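Local coordinates for protein M32 carboxypeptidase (Chitinophagaceae bacterium, PDB 7A03) that probably removes amino acids one at a time from the C-terminal end of peptides, as a metal-dependent carboxypeptidase of the M32 family, at residues Tyr14-Gln19 with Glu281-Pro286; Ala123-Tyr129 with Asn400-Leu406; Lys143-Thr147 with Asn158-Asn162; Leu184-Leu188 with Ile356-Phe360. All blocks are in the same frame, centred on the assembly; numbering follows the deposited sequence.

Contact 1: Tyr14-Gln19 with Glu281-Pro286; sequences YKQKMQ and EQYGLP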
loop_
_atom_site.group_PDB
_atom_site.type_symbol
_atom_site.label_atom_id
_atom_site.label_comp_id
_atom_site.label_asym_id
_atom_site.label_seq_id
_atom_site.Cartn_x
_atom_site.Cartn_y
_atom_site.Cartn_z
ATOM N N TYR A 14 -26.280 -15.954 -4.697
ATOM C CA TYR A 14 -25.365 -14.829 -4.495
ATOM C C TYR A 14 -23.906 -15.280 -4.562
ATOM O O TYR A 14 -23.075 -14.666 -5.250
ATOM C CB TYR A 14 -25.680 -14.156 -3.160
ATOM C CG TYR A 14 -24.540 -13.358 -2.576
ATOM C CD1 TYR A 14 -24.222 -12.098 -3.072
ATOM C CD2 TYR A 14 -23.796 -13.854 -1.511
ATOM C CE1 TYR A 14 -23.171 -11.350 -2.526
ATOM C CE2 TYR A 14 -22.758 -13.129 -0.969
ATOM C CZ TYR A 14 -22.448 -11.874 -1.471
ATOM O OH TYR A 14 -21.398 -11.172 -0.902
ATOM N N LYS A 15 -23.575 -16.349 -3.840
ATOM C CA LYS A 15 -22.207 -16.852 -3.834
ATOM C C LYS A 15 -21.765 -17.298 -5.227
ATOM O O LYS A 15 -20.635 -17.017 -5.644
ATOM C CB LYS A 15 -22.085 -17.983 -2.808
ATOM C CG LYS A 15 -20.677 -18.446 -2.511
ATOM C CD LYS A 15 -20.701 -19.557 -1.470
ATOM C CE LYS A 15 -19.303 -20.068 -1.163
ATOM N NZ LYS A 15 -19.358 -21.259 -0.269
ATOM N N GLN A 16 -22.654 -17.963 -5.974
ATOM C CA GLN A 16 -22.305 -18.405 -7.320
ATOM C C GLN A 16 -21.995 -17.209 -8.217
ATOM O O GLN A 16 -20.985 -17.193 -8.937
ATOM C CB GLN A 16 -23.449 -19.257 -7.886
ATOM C CG GLN A 16 -23.230 -19.769 -9.300
ATOM C CD GLN A 16 -23.677 -18.773 -10.353
ATOM O OE1 GLN A 16 -24.729 -18.148 -10.220
ATOM N NE2 GLN A 16 -22.879 -18.621 -11.409
ATOM N N LYS A 17 -22.833 -16.169 -8.150
ATOM C CA LYS A 17 -22.589 -14.995 -8.988
ATOM C C LYS A 17 -21.278 -14.316 -8.623
ATOM O O LYS A 17 -20.491 -13.927 -9.507
ATOM C CB LYS A 17 -23.748 -14.011 -8.870
ATOM C CG LYS A 17 -25.037 -14.507 -9.498
ATOM C CD LYS A 17 -26.167 -13.522 -9.242
ATOM C CE LYS A 17 -27.468 -14.009 -9.855
ATOM N NZ LYS A 17 -27.391 -14.131 -11.339
ATOM N N MET A 18 -21.028 -14.145 -7.320
ATOM C CA MET A 18 -19.812 -13.467 -6.887
ATOM C C MET A 18 -18.577 -14.289 -7.220
ATOM O O MET A 18 -17.524 -13.737 -7.551
ATOM C CB MET A 18 -19.868 -13.208 -5.383
ATOM C CG MET A 18 -21.004 -12.293 -4.952
ATOM S SD MET A 18 -21.050 -10.716 -5.830
ATOM C CE MET A 18 -19.616 -9.921 -5.109
ATOM N N GLN A 19 -18.683 -15.613 -7.141
ATOM C CA GLN A 19 -17.513 -16.426 -7.424
ATOM C C GLN A 19 -17.198 -16.440 -8.913
ATOM O O GLN A 19 -16.026 -16.452 -9.290
ATOM C CB GLN A 19 -17.676 -17.804 -6.787
ATOM C CG GLN A 19 -17.653 -17.653 -5.258
ATOM C CD GLN A 19 -17.620 -18.962 -4.510
ATOM O OE1 GLN A 19 -18.106 -19.985 -4.990
ATOM N NE2 GLN A 19 -17.051 -18.930 -3.304
ATOM N N GLU A 281 -12.986 -20.474 1.650
ATOM C CA GLU A 281 -14.439 -20.605 1.567
ATOM C C GLU A 281 -15.133 -19.271 1.314
ATOM O O GLU A 281 -16.307 -19.264 0.921
ATOM C CB GLU A 281 -14.999 -21.248 2.837
ATOM C CG GLU A 281 -16.274 -22.058 2.613
ATOM C CD GLU A 281 -16.103 -23.154 1.568
ATOM O OE1 GLU A 281 -15.011 -23.764 1.505
ATOM O OE2 GLU A 281 -17.064 -23.402 0.805
ATOM N N GLN A 282 -14.434 -18.155 1.535
ATOM C CA GLN A 282 -14.962 -16.823 1.298
ATOM C C GLN A 282 -14.474 -16.225 -0.005
ATOM O O GLN A 282 -14.630 -15.018 -0.218
ATOM C CB GLN A 282 -14.595 -15.906 2.466
ATOM C CG GLN A 282 -15.295 -16.274 3.727
ATOM C CD GLN A 282 -16.775 -15.997 3.663
ATOM O OE1 GLN A 282 -17.194 -14.893 3.291
ATOM N NE2 GLN A 282 -17.585 -16.980 4.056
ATOM N N TYR A 283 -13.894 -17.044 -0.877
ATOM C CA TYR A 283 -13.420 -16.596 -2.179
ATOM C C TYR A 283 -14.503 -15.801 -2.902
ATOM O O TYR A 283 -15.645 -16.252 -3.017
ATOM C CB TYR A 283 -13.091 -17.847 -2.983
ATOM C CG TYR A 283 -12.741 -17.620 -4.440
ATOM C CD1 TYR A 283 -11.457 -17.261 -4.806
ATOM C CD2 TYR A 283 -13.696 -17.780 -5.449
ATOM C CE1 TYR A 283 -11.115 -17.072 -6.133
ATOM C CE2 TYR A 283 -13.356 -17.592 -6.775
ATOM C CZ TYR A 283 -12.074 -17.236 -7.108
ATOM O OH TYR A 283 -11.741 -17.054 -8.425
ATOM N N GLY A 284 -14.148 -14.606 -3.368
ATOM C CA GLY A 284 -15.086 -13.776 -4.099
ATOM C C GLY A 284 -16.013 -12.928 -3.257
ATOM O O GLY A 284 -16.747 -12.106 -3.816
ATOM N N LEU A 285 -15.995 -13.072 -1.934
ATOM C CA LEU A 285 -16.937 -12.405 -1.046
ATOM C C LEU A 285 -16.204 -11.404 -0.169
ATOM O O LEU A 285 -14.998 -11.537 0.070
ATOM C CB LEU A 285 -17.638 -13.436 -0.151
ATOM C CG LEU A 285 -18.139 -14.696 -0.861
ATOM C CD1 LEU A 285 -18.847 -15.631 0.115
ATOM C CD2 LEU A 285 -19.108 -14.322 -1.970
ATOM N N PRO A 286 -16.908 -10.388 0.345
ATOM C CA PRO A 286 -16.208 -9.361 1.134
ATOM C C PRO A 286 -15.423 -9.920 2.307
ATOM O O PRO A 286 -14.314 -9.450 2.582
ATOM C CB PRO A 286 -17.336 -8.406 1.559
ATOM C CG PRO A 286 -18.378 -8.569 0.463
ATOM C CD PRO A 286 -18.322 -10.042 0.118
HETATM O O HOH W 1 -16.456 -11.328 -6.510
#

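Contact 2: Ala123-Tyr129 with Asn400-Leu406; sequences ARKANDY and NDTQGVL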
loop_
_atom_site.group_PDB
_atom_site.type_symbol
_atom_site.label_atom_id
_atom_site.label_comp_id
_atom_site.label_asym_id
_atom_site.label_seq_id
_atom_site.Cartn_x
_atom_site.Cartn_y
_atom_site.Cartn_z
ATOM N N ALA A 123 4.708 15.155 -20.616
ATOM C CA ALA A 123 5.185 16.166 -19.679
ATOM C C ALA A 123 6.477 15.726 -19.012
ATOM O O ALA A 123 7.426 16.512 -18.905
ATOM C CB ALA A 123 4.113 16.458 -18.629
ATOM N N ARG A 124 6.524 14.476 -18.546
ATOM C CA ARG A 124 7.760 13.945 -17.985
ATOM C C ARG A 124 8.889 14.003 -19.004
ATOM O O ARG A 124 10.027 14.343 -18.661
ATOM C CB ARG A 124 7.547 12.515 -17.492
ATOM C CG ARG A 124 6.836 12.440 -16.154
ATOM C CD ARG A 124 6.380 11.031 -15.843
ATOM N NE ARG A 124 7.502 10.111 -15.695
ATOM C CZ ARG A 124 8.222 9.984 -14.584
ATOM N NH1 ARG A 124 7.933 10.716 -13.513
ATOM N NH2 ARG A 124 9.227 9.122 -14.538
ATOM N N LYS A 125 8.596 13.691 -20.272
ATOM C CA LYS A 125 9.687 13.663 -21.246
ATOM C C LYS A 125 10.162 15.067 -21.619
ATOM O O LYS A 125 11.349 15.261 -21.913
ATOM C CB LYS A 125 9.327 12.802 -22.456
ATOM C CG LYS A 125 8.976 11.338 -22.112
ATOM C CD LYS A 125 9.521 10.874 -20.752
ATOM C CE LYS A 125 8.747 9.678 -20.218
ATOM N NZ LYS A 125 7.303 9.993 -20.074
ATOM N N ALA A 126 9.268 16.058 -21.595
ATOM C CA ALA A 126 9.672 17.452 -21.740
ATOM C C ALA A 126 10.173 18.059 -20.434
ATOM O O ALA A 126 10.726 19.164 -20.454
ATOM C CB ALA A 126 8.502 18.282 -22.271
ATOM N N ASN A 127 9.994 17.361 -19.308
ATOM C CA ASN A 127 10.356 17.864 -17.981
ATOM C C ASN A 127 9.692 19.208 -17.680
ATOM O O ASN A 127 10.325 20.150 -17.193
ATOM C CB ASN A 127 11.872 17.916 -17.774
ATOM C CG ASN A 127 12.269 17.589 -16.351
ATOM O OD1 ASN A 127 11.501 17.821 -15.416
ATOM N ND2 ASN A 127 13.468 17.044 -16.179
ATOM N N ASP A 128 8.395 19.290 -17.972
ATOM C CA ASP A 128 7.651 20.536 -17.797
ATOM C C ASP A 128 6.236 20.203 -17.356
ATOM O O ASP A 128 5.478 19.584 -18.110
ATOM C CB ASP A 128 7.623 21.353 -19.095
ATOM C CG ASP A 128 6.916 22.694 -18.934
ATOM O OD1 ASP A 128 6.859 23.453 -19.921
ATOM O OD2 ASP A 128 6.424 23.002 -17.829
ATOM N N TYR A 129 5.876 20.655 -16.154
ATOM C CA TYR A 129 4.553 20.365 -15.620
ATOM C C TYR A 129 3.452 21.011 -16.452
ATOM O O TYR A 129 2.343 20.468 -16.539
ATOM C CB TYR A 129 4.465 20.838 -14.168
ATOM C CG TYR A 129 3.045 21.014 -13.690
ATOM C CD1 TYR A 129 2.280 19.916 -13.328
ATOM C CD2 TYR A 129 2.465 22.273 -13.620
ATOM C CE1 TYR A 129 0.972 20.066 -12.903
ATOM C CE2 TYR A 129 1.158 22.436 -13.191
ATOM C CZ TYR A 129 0.421 21.324 -12.833
ATOM O OH TYR A 129 -0.877 21.482 -12.412
ATOM N N ASN A 400 13.813 20.217 -10.793
ATOM C CA ASN A 400 13.021 20.175 -12.014
ATOM C C ASN A 400 11.732 19.422 -11.711
ATOM O O ASN A 400 11.561 18.859 -10.626
ATOM C CB ASN A 400 13.794 19.524 -13.166
ATOM C CG ASN A 400 14.382 18.183 -12.783
ATOM O OD1 ASN A 400 13.658 17.203 -12.608
ATOM N ND2 ASN A 400 15.703 18.134 -12.650
ATOM N N ASP A 401 10.829 19.407 -12.693
ATOM C CA ASP A 401 9.482 18.898 -12.446
ATOM C C ASP A 401 9.426 17.377 -12.308
ATOM O O ASP A 401 8.586 16.866 -11.560
ATOM C CB ASP A 401 8.523 19.403 -13.519
ATOM C CG ASP A 401 8.154 20.856 -13.322
ATOM O OD1 ASP A 401 8.273 21.354 -12.178
ATOM O OD2 ASP A 401 7.747 21.510 -14.307
ATOM N N THR A 402 10.284 16.630 -13.010
ATOM C CA THR A 402 10.280 15.181 -12.810
ATOM C C THR A 402 10.767 14.804 -11.414
ATOM O O THR A 402 10.366 13.765 -10.881
ATOM C CB THR A 402 11.069 14.448 -13.902
ATOM O OG1 THR A 402 12.425 14.903 -13.916
ATOM C CG2 THR A 402 10.442 14.686 -15.270
ATOM N N GLN A 403 11.614 15.635 -10.801
ATOM C CA GLN A 403 11.975 15.460 -9.399
ATOM C C GLN A 403 10.954 16.075 -8.451
ATOM O O GLN A 403 11.132 15.987 -7.230
ATOM C CB GLN A 403 13.363 16.051 -9.131
ATOM C CG GLN A 403 14.491 15.323 -9.839
ATOM C CD GLN A 403 14.770 13.963 -9.231
ATOM O OE1 GLN A 403 15.116 13.854 -8.054
ATOM N NE2 GLN A 403 14.632 12.919 -10.033
ATOM N N GLY A 404 9.904 16.695 -8.983
ATOM C CA GLY A 404 8.889 17.346 -8.187
ATOM C C GLY A 404 7.498 16.821 -8.469
ATOM O O GLY A 404 7.228 15.638 -8.262
ATOM N N VAL A 405 6.630 17.694 -8.991
ATOM C CA VAL A 405 5.199 17.417 -9.101
ATOM C C VAL A 405 4.871 16.289 -10.075
ATOM O O VAL A 405 3.801 15.679 -9.974
ATOM C CB VAL A 405 4.441 18.720 -9.429
ATOM C CG1 VAL A 405 4.773 19.203 -10.841
ATOM C CG2 VAL A 405 2.950 18.530 -9.261
ATOM N N LEU A 406 5.760 15.976 -11.010
ATOM C CA LEU A 406 5.483 14.943 -11.998
ATOM C C LEU A 406 6.023 13.566 -11.610
ATOM O O LEU A 406 6.051 12.667 -12.456
ATOM C CB LEU A 406 6.035 15.357 -13.367
ATOM C CG LEU A 406 5.432 16.582 -14.052
ATOM C CD1 LEU A 406 6.171 16.859 -15.347
ATOM C CD2 LEU A 406 3.944 16.370 -14.332
HETATM O O HOH W 2 10.274 11.181 -11.610
HETATM O O HOH W 3 11.270 21.161 -14.883
#

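Contact 3: Lys143-Thr147 with Asn158-Asn162; sequences KRKET and NALLN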
loop_
_atom_site.group_PDB
_atom_site.type_symbol
_atom_site.label_atom_id
_atom_site.label_comp_id
_atom_site.label_asym_id
_atom_site.label_seq_id
_atom_site.Cartn_x
_atom_site.Cartn_y
_atom_site.Cartn_z
ATOM N N LYS A 143 -13.233 15.218 -10.854
ATOM C CA LYS A 143 -13.199 14.626 -9.520
ATOM C C LYS A 143 -14.095 15.393 -8.558
ATOM O O LYS A 143 -14.733 14.800 -7.680
ATOM C CB LYS A 143 -11.757 14.585 -9.012
ATOM C CG LYS A 143 -10.931 13.492 -9.636
ATOM C CD LYS A 143 -11.285 12.140 -9.019
ATOM C CE LYS A 143 -11.145 11.013 -10.009
ATOM N NZ LYS A 143 -11.317 9.736 -9.270
ATOM N N ARG A 144 -14.166 16.719 -8.711
ATOM C CA ARG A 144 -15.094 17.484 -7.882
ATOM C C ARG A 144 -16.546 17.126 -8.200
ATOM O O ARG A 144 -17.363 16.908 -7.282
ATOM C CB ARG A 144 -14.818 18.984 -8.018
ATOM C CG ARG A 144 -13.332 19.316 -7.799
ATOM C CD ARG A 144 -13.061 20.801 -7.896
ATOM N NE ARG A 144 -13.891 21.542 -6.961
ATOM C CZ ARG A 144 -14.058 22.858 -6.997
ATOM N NH1 ARG A 144 -13.440 23.577 -7.923
ATOM N NH2 ARG A 144 -14.837 23.447 -6.104
ATOM N N LYS A 145 -16.871 17.009 -9.499
ATOM C CA LYS A 145 -18.192 16.486 -9.867
ATOM C C LYS A 145 -18.452 15.134 -9.198
ATOM O O LYS A 145 -19.546 14.881 -8.665
ATOM C CB LYS A 145 -18.319 16.363 -11.392
ATOM C CG LYS A 145 -18.780 17.624 -12.092
ATOM C CD LYS A 145 -20.289 17.823 -11.940
ATOM C CE LYS A 145 -20.763 19.107 -12.620
ATOM N NZ LYS A 145 -20.314 19.211 -14.036
ATOM N N GLU A 146 -17.439 14.266 -9.190
ATOM C CA GLU A 146 -17.582 12.951 -8.580
ATOM C C GLU A 146 -17.859 13.057 -7.085
ATOM O O GLU A 146 -18.624 12.256 -6.534
ATOM C CB GLU A 146 -16.319 12.131 -8.838
ATOM C CG GLU A 146 -16.445 10.654 -8.483
ATOM C CD GLU A 146 -15.223 9.871 -8.862
ATOM O OE1 GLU A 146 -14.177 10.490 -9.152
ATOM O OE2 GLU A 146 -15.308 8.629 -8.883
ATOM N N THR A 147 -17.227 14.013 -6.399
ATOM C CA THR A 147 -17.546 14.184 -4.983
ATOM C C THR A 147 -19.021 14.505 -4.797
ATOM O O THR A 147 -19.669 13.994 -3.869
ATOM C CB THR A 147 -16.681 15.253 -4.300
ATOM O OG1 THR A 147 -17.113 16.574 -4.675
ATOM C CG2 THR A 147 -15.209 15.072 -4.615
ATOM N N ASN A 158 -13.688 14.166 1.405
ATOM C CA ASN A 158 -14.060 12.971 2.159
ATOM C C ASN A 158 -14.672 11.911 1.264
ATOM O O ASN A 158 -14.565 10.715 1.560
ATOM C CB ASN A 158 -15.064 13.322 3.249
ATOM C CG ASN A 158 -14.423 14.063 4.397
ATOM O OD1 ASN A 158 -13.195 14.061 4.531
ATOM N ND2 ASN A 158 -15.239 14.694 5.232
ATOM N N ALA A 159 -15.342 12.325 0.187
ATOM C CA ALA A 159 -15.931 11.338 -0.715
ATOM C C ALA A 159 -14.849 10.506 -1.384
ATOM O O ALA A 159 -15.018 9.294 -1.591
ATOM C CB ALA A 159 -16.813 12.025 -1.759
ATOM N N LEU A 160 -13.714 11.134 -1.707
ATOM C CA LEU A 160 -12.644 10.415 -2.382
ATOM C C LEU A 160 -11.794 9.634 -1.383
ATOM O O LEU A 160 -11.450 8.472 -1.636
ATOM C CB LEU A 160 -11.805 11.397 -3.206
ATOM C CG LEU A 160 -12.629 12.270 -4.172
ATOM C CD1 LEU A 160 -11.719 13.146 -5.017
ATOM C CD2 LEU A 160 -13.464 11.386 -5.072
ATOM N N LEU A 161 -11.469 10.245 -0.237
ATOM C CA LEU A 161 -10.787 9.517 0.833
ATOM C C LEU A 161 -11.518 8.218 1.157
ATOM O O LEU A 161 -10.910 7.137 1.203
ATOM C CB LEU A 161 -10.645 10.401 2.085
ATOM C CG LEU A 161 -9.699 11.602 2.016
ATOM C CD1 LEU A 161 -9.926 12.521 3.187
ATOM C CD2 LEU A 161 -8.239 11.150 1.960
ATOM N N ASN A 162 -12.843 8.305 1.325
ATOM C CA ASN A 162 -13.651 7.136 1.662
ATOM C C ASN A 162 -13.572 6.051 0.594
ATOM O O ASN A 162 -13.660 4.863 0.919
ATOM C CB ASN A 162 -15.100 7.558 1.897
ATOM C CG ASN A 162 -15.965 6.417 2.378
ATOM O OD1 ASN A 162 -15.847 5.980 3.518
ATOM N ND2 ASN A 162 -16.856 5.941 1.515
#

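Contact 4: Leu184-Leu188 with Ile356-Phe360; sequences LSPLL and ITYHF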
loop_
_atom_site.group_PDB
_atom_site.type_symbol
_atom_site.label_atom_id
_atom_site.label_comp_id
_atom_site.label_asym_id
_atom_site.label_seq_id
_atom_site.Cartn_x
_atom_site.Cartn_y
_atom_site.Cartn_z
ATOM N N LEU A 184 7.398 14.730 14.102
ATOM C CA LEU A 184 8.526 14.288 13.298
ATOM C C LEU A 184 9.430 15.427 12.850
ATOM O O LEU A 184 10.612 15.179 12.588
ATOM C CB LEU A 184 8.062 13.482 12.081
ATOM C CG LEU A 184 7.270 12.211 12.399
ATOM C CD1 LEU A 184 7.004 11.450 11.095
ATOM C CD2 LEU A 184 7.955 11.301 13.425
ATOM N N SER A 185 8.945 16.673 12.735
ATOM C CA SER A 185 9.890 17.754 12.456
ATOM C C SER A 185 10.965 17.876 13.529
ATOM O O SER A 185 12.155 17.939 13.171
ATOM C CB SER A 185 9.173 19.082 12.174
ATOM O OG SER A 185 8.128 18.912 11.230
ATOM N N PRO A 186 10.643 17.905 14.828
ATOM C CA PRO A 186 11.724 17.950 15.827
ATOM C C PRO A 186 12.625 16.738 15.765
ATOM O O PRO A 186 13.845 16.852 15.947
ATOM C CB PRO A 186 10.972 18.027 17.167
ATOM C CG PRO A 186 9.614 18.515 16.841
ATOM C CD PRO A 186 9.310 17.983 15.457
ATOM N N LEU A 187 12.044 15.566 15.497
ATOM C CA LEU A 187 12.859 14.367 15.360
ATOM C C LEU A 187 13.844 14.500 14.198
ATOM O O LEU A 187 15.014 14.108 14.318
ATOM C CB LEU A 187 11.946 13.147 15.219
ATOM C CG LEU A 187 12.607 11.796 14.997
ATOM C CD1 LEU A 187 13.707 11.623 15.990
ATOM C CD2 LEU A 187 11.598 10.667 15.119
ATOM N N LEU A 188 13.398 15.084 13.077
ATOM C CA LEU A 188 14.306 15.307 11.951
ATOM C C LEU A 188 15.408 16.297 12.311
ATOM O O LEU A 188 16.564 16.127 11.892
ATOM C CB LEU A 188 13.520 15.775 10.719
ATOM C CG LEU A 188 12.751 14.656 10.025
ATOM C CD1 LEU A 188 11.853 15.175 8.917
ATOM C CD2 LEU A 188 13.731 13.648 9.468
ATOM N N ILE A 356 10.845 7.847 7.994
ATOM C CA ILE A 356 10.450 9.048 8.726
ATOM C C ILE A 356 10.002 10.104 7.732
ATOM O O ILE A 356 8.846 10.549 7.752
ATOM C CB ILE A 356 11.570 9.587 9.637
ATOM C CG1 ILE A 356 12.005 8.510 10.632
ATOM C CG2 ILE A 356 11.116 10.845 10.354
ATOM C CD1 ILE A 356 10.886 8.030 11.533
ATOM N N THR A 357 10.917 10.507 6.848
ATOM C CA THR A 357 10.593 11.566 5.900
ATOM C C THR A 357 9.477 11.165 4.942
ATOM O O THR A 357 8.791 12.052 4.424
ATOM C CB THR A 357 11.840 11.985 5.115
ATOM O OG1 THR A 357 12.319 10.863 4.361
ATOM C CG2 THR A 357 12.919 12.495 6.051
ATOM N N TYR A 358 9.277 9.858 4.710
ATOM C CA TYR A 358 8.200 9.395 3.831
ATOM C C TYR A 358 6.884 10.107 4.128
ATOM O O TYR A 358 6.152 10.510 3.209
ATOM C CB TYR A 358 8.003 7.883 4.008
ATOM C CG TYR A 358 7.079 7.253 2.979
ATOM C CD1 TYR A 358 5.698 7.216 3.181
ATOM C CD2 TYR A 358 7.588 6.700 1.815
ATOM C CE1 TYR A 358 4.852 6.663 2.244
ATOM C CE2 TYR A 358 6.755 6.132 0.870
ATOM C CZ TYR A 358 5.391 6.111 1.094
ATOM O OH TYR A 358 4.543 5.551 0.161
ATOM N N HIS A 359 6.576 10.288 5.413
ATOM C CA HIS A 359 5.265 10.795 5.781
ATOM C C HIS A 359 5.099 12.274 5.473
ATOM O O HIS A 359 3.974 12.716 5.223
ATOM C CB HIS A 359 4.942 10.369 7.210
ATOM C CG HIS A 359 5.128 8.898 7.394
ATOM N ND1 HIS A 359 4.281 7.976 6.812
ATOM C CD2 HIS A 359 6.112 8.183 7.990
ATOM C CE1 HIS A 359 4.718 6.756 7.073
ATOM N NE2 HIS A 359 5.824 6.852 7.792
ATOM N N PHE A 360 6.199 13.024 5.367
ATOM C CA PHE A 360 6.059 14.382 4.856
ATOM C C PHE A 360 5.650 14.375 3.389
ATOM O O PHE A 360 4.761 15.142 2.986
ATOM C CB PHE A 360 7.328 15.186 5.098
ATOM C CG PHE A 360 7.528 15.543 6.543
ATOM C CD1 PHE A 360 8.128 14.645 7.413
ATOM C CD2 PHE A 360 7.053 16.742 7.044
ATOM C CE1 PHE A 360 8.286 14.964 8.754
ATOM C CE2 PHE A 360 7.210 17.060 8.373
ATOM C CZ PHE A 360 7.822 16.172 9.224
#

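Contact 1: Tyr14-Gln19 with Glu281-Pro286
Gln19 reaches across from helix 9-37 to the backbone of Tyr283, and its side chain can be followed outward atom by atom. CB lies 4.2 Å from CD2 of the Tyr283 ring. CG, set anti to the Gln19 carbonyl carbon (chi1 -67°), passes 4.0 Å from that same CD2 and 3.3 Å from Tyr283 O. CD stays near this oxygen, and NE2 donates to it at 3.0 Å with an N-H...O angle of 157°. The oxygen lies close to the amide plane, while the amide and the Tyr283 ring are turned 63° apart. This bond takes up the carbonyl of a residue inside the type II turn from Gln282 to Leu285. Gly284, at positive phi in that turn, brings its CA to within 4.9 Å of Gln19 CA; a CB there would be tight against Met18 O and would also press on the carbonyl oxygen of Tyr283. A water donates to both Met18 O and Gly284 O. Leu285 CD2 packs 3.7 Å from Met18 CB and meets the Tyr14 ring obliquely. The extended Lys15 forms a salt bridge with Glu281, NZ to OE2 3.3 Å, whose hydrogen bond is weak. The turn belongs to the loop between helices 258-277 and 293-307, laid against helix 9-37; Tyr14 OH bonds Ser91 of helix 82-100, its ring touches helix 65-74, and Tyr283 OH returns to Asp23 and Asn26 of helix 9-37.

Contact 2: Ala123-Tyr129 with Asn400-Leu406
Asn127 and Asp401 supply most of the polar grip, each with a side-chain oxygen that takes a backbone N-H from the other segment. Asn127 OD1 accepts from Thr402 N at 2.9 Å, and Asp401 OD2 accepts from Tyr129 N at 2.8 Å, the latter from above the carboxylate plane. Arg124 NH1 gives to Leu406 O at 2.9 Å, the oxygen almost exactly in the guanidinium plane. Waters bridge Arg124 NH1 to Thr402 O and Asn127 O to Asp401 N. A Schellman motif with Asn127 at C-prime ends helix 103-126. Asn400 OD1 makes an Asx motif, accepting from Gln403 N, and also takes Thr402 OG1 from the opposite face of its amide. Putting an alanine at Asn400 would probably leave Thr402 OG1 and Gln403 N without this shared acceptor and let the turn shift against Asn127. In the apolar part, Leu406 CG stands anti to its carbonyl carbon (chi1 -65°), which helps bring CD1 3.9 Å from Ala123 CB and CD2 to the edge of the Tyr129 ring, near its plane; Val405 CG1 lies 3.6 Å from Tyr129 CD1. The loop covers the junction of helices 103-126 and 129-150, with helix 382-394 touching Tyr129, Asp401 and Val405.

Contact 3: Lys143-Thr147 with Asn158-Asn162
Leu160 points from helix 157-164 at Thr147, and these two bury more surface in the contact than any other residues. Thr147 CG2 faces the branch point of the leucine, 3.8 Å from CG, with CD1 and CD2 only slightly farther. The methyl is free for this because the hydroxyl is turned back to its own helix: OG1, lodged between N and the carbonyl carbon (chi1 75°), donates to Arg144 O at 2.6 Å, in the carbonyl plane and on a lone pair. The short segments, their axes 9.6 Å apart and 88° to each other, make a nearly perpendicular helix-helix crossing held by van der Waals packing between two neighbours in sequence. Ala159 permits the close approach: its CB rests 3.9 Å from Thr147 CA, where the two backbones come nearest, CA to CA 5.4 Å. CD1 of Leu160 also meets the aliphatic part of Lys143, at CD, 4.1 Å away. That lysine bends at chi2 and chi3 to bring NZ to the syn lone pair of Glu146 OE1, a salt bridge of 3.0 Å within helix 129-150. Both charges have a further partner, Gly414 O for Lys143 NZ and the Tyr101 hydroxyl for Glu146 OE2. Ile373 of helix 358-374 touches Lys143, Thr147 and Leu160.

Contact 4: Leu184-Leu188 with Ile356-Phe360
Residues leading into helix 358-374, and its Phe360, pack against the kinked helix 170-192, with Phe360 and Leu188 meeting from opposite directions. Leu188 divides its two methyls between neighbours: CD1 comes 3.6 Å from Phe360 CE1, while CD2 lies 3.7 Å from Thr357 CG2 and 3.9 Å from Ile356 CG2. Phe360 CG stands anti to its carbonyl carbon (chi1 -72°), a setting that sends the ring across to the other helix. There CE1 also touches Leu184 CB at 3.6 Å, and the two leucine contacts come in obliquely. The far end of the ring is met in a different way: Ser185 OG lies near the ring plane at its edge, 3.4 Å from CZ, and its hydroxyl bonds Lys181 O in its own helix. Leu184 CD1 reaches the Ile356 side, 3.9 Å from Ile356 O. A valine in place of Phe360 would probably leave a gap beside Leu184 CB and Leu188 CD1 and take away the edge that Ser185 meets. Thr357 turns its hydroxyl to Asp354, which leaves its methyl for Leu188. Helix 486-497 closes over Leu184 and Ile356, and helix 382-394 lies against Thr357 and Phe360, so the contact is buried where four helices converge.

Overall arrangement
The four contacts are spread over one largely helical chain, and none touches another. Contacts 1 and 2 lie on opposite sides of the chain's centre, their centres about 44 Å apart; contacts 1 and 4 are likewise opposed, at about 42 Å. The centre of contact 3 is about 28 Å from those of contacts 1 and 4 and about 26 Å from that of contact 2. Along the sequence contact 1 crosses contacts 2 and 4, while contacts 3 and 4 fall in series within the span bridged by contact 2. Helix 129-150 carries one side of contact 3, helix 157-164 the other; helix 358-374 runs from contact 4 to Ile373, which touches contact 3. This is consistent with one compact M32 peptidase domain.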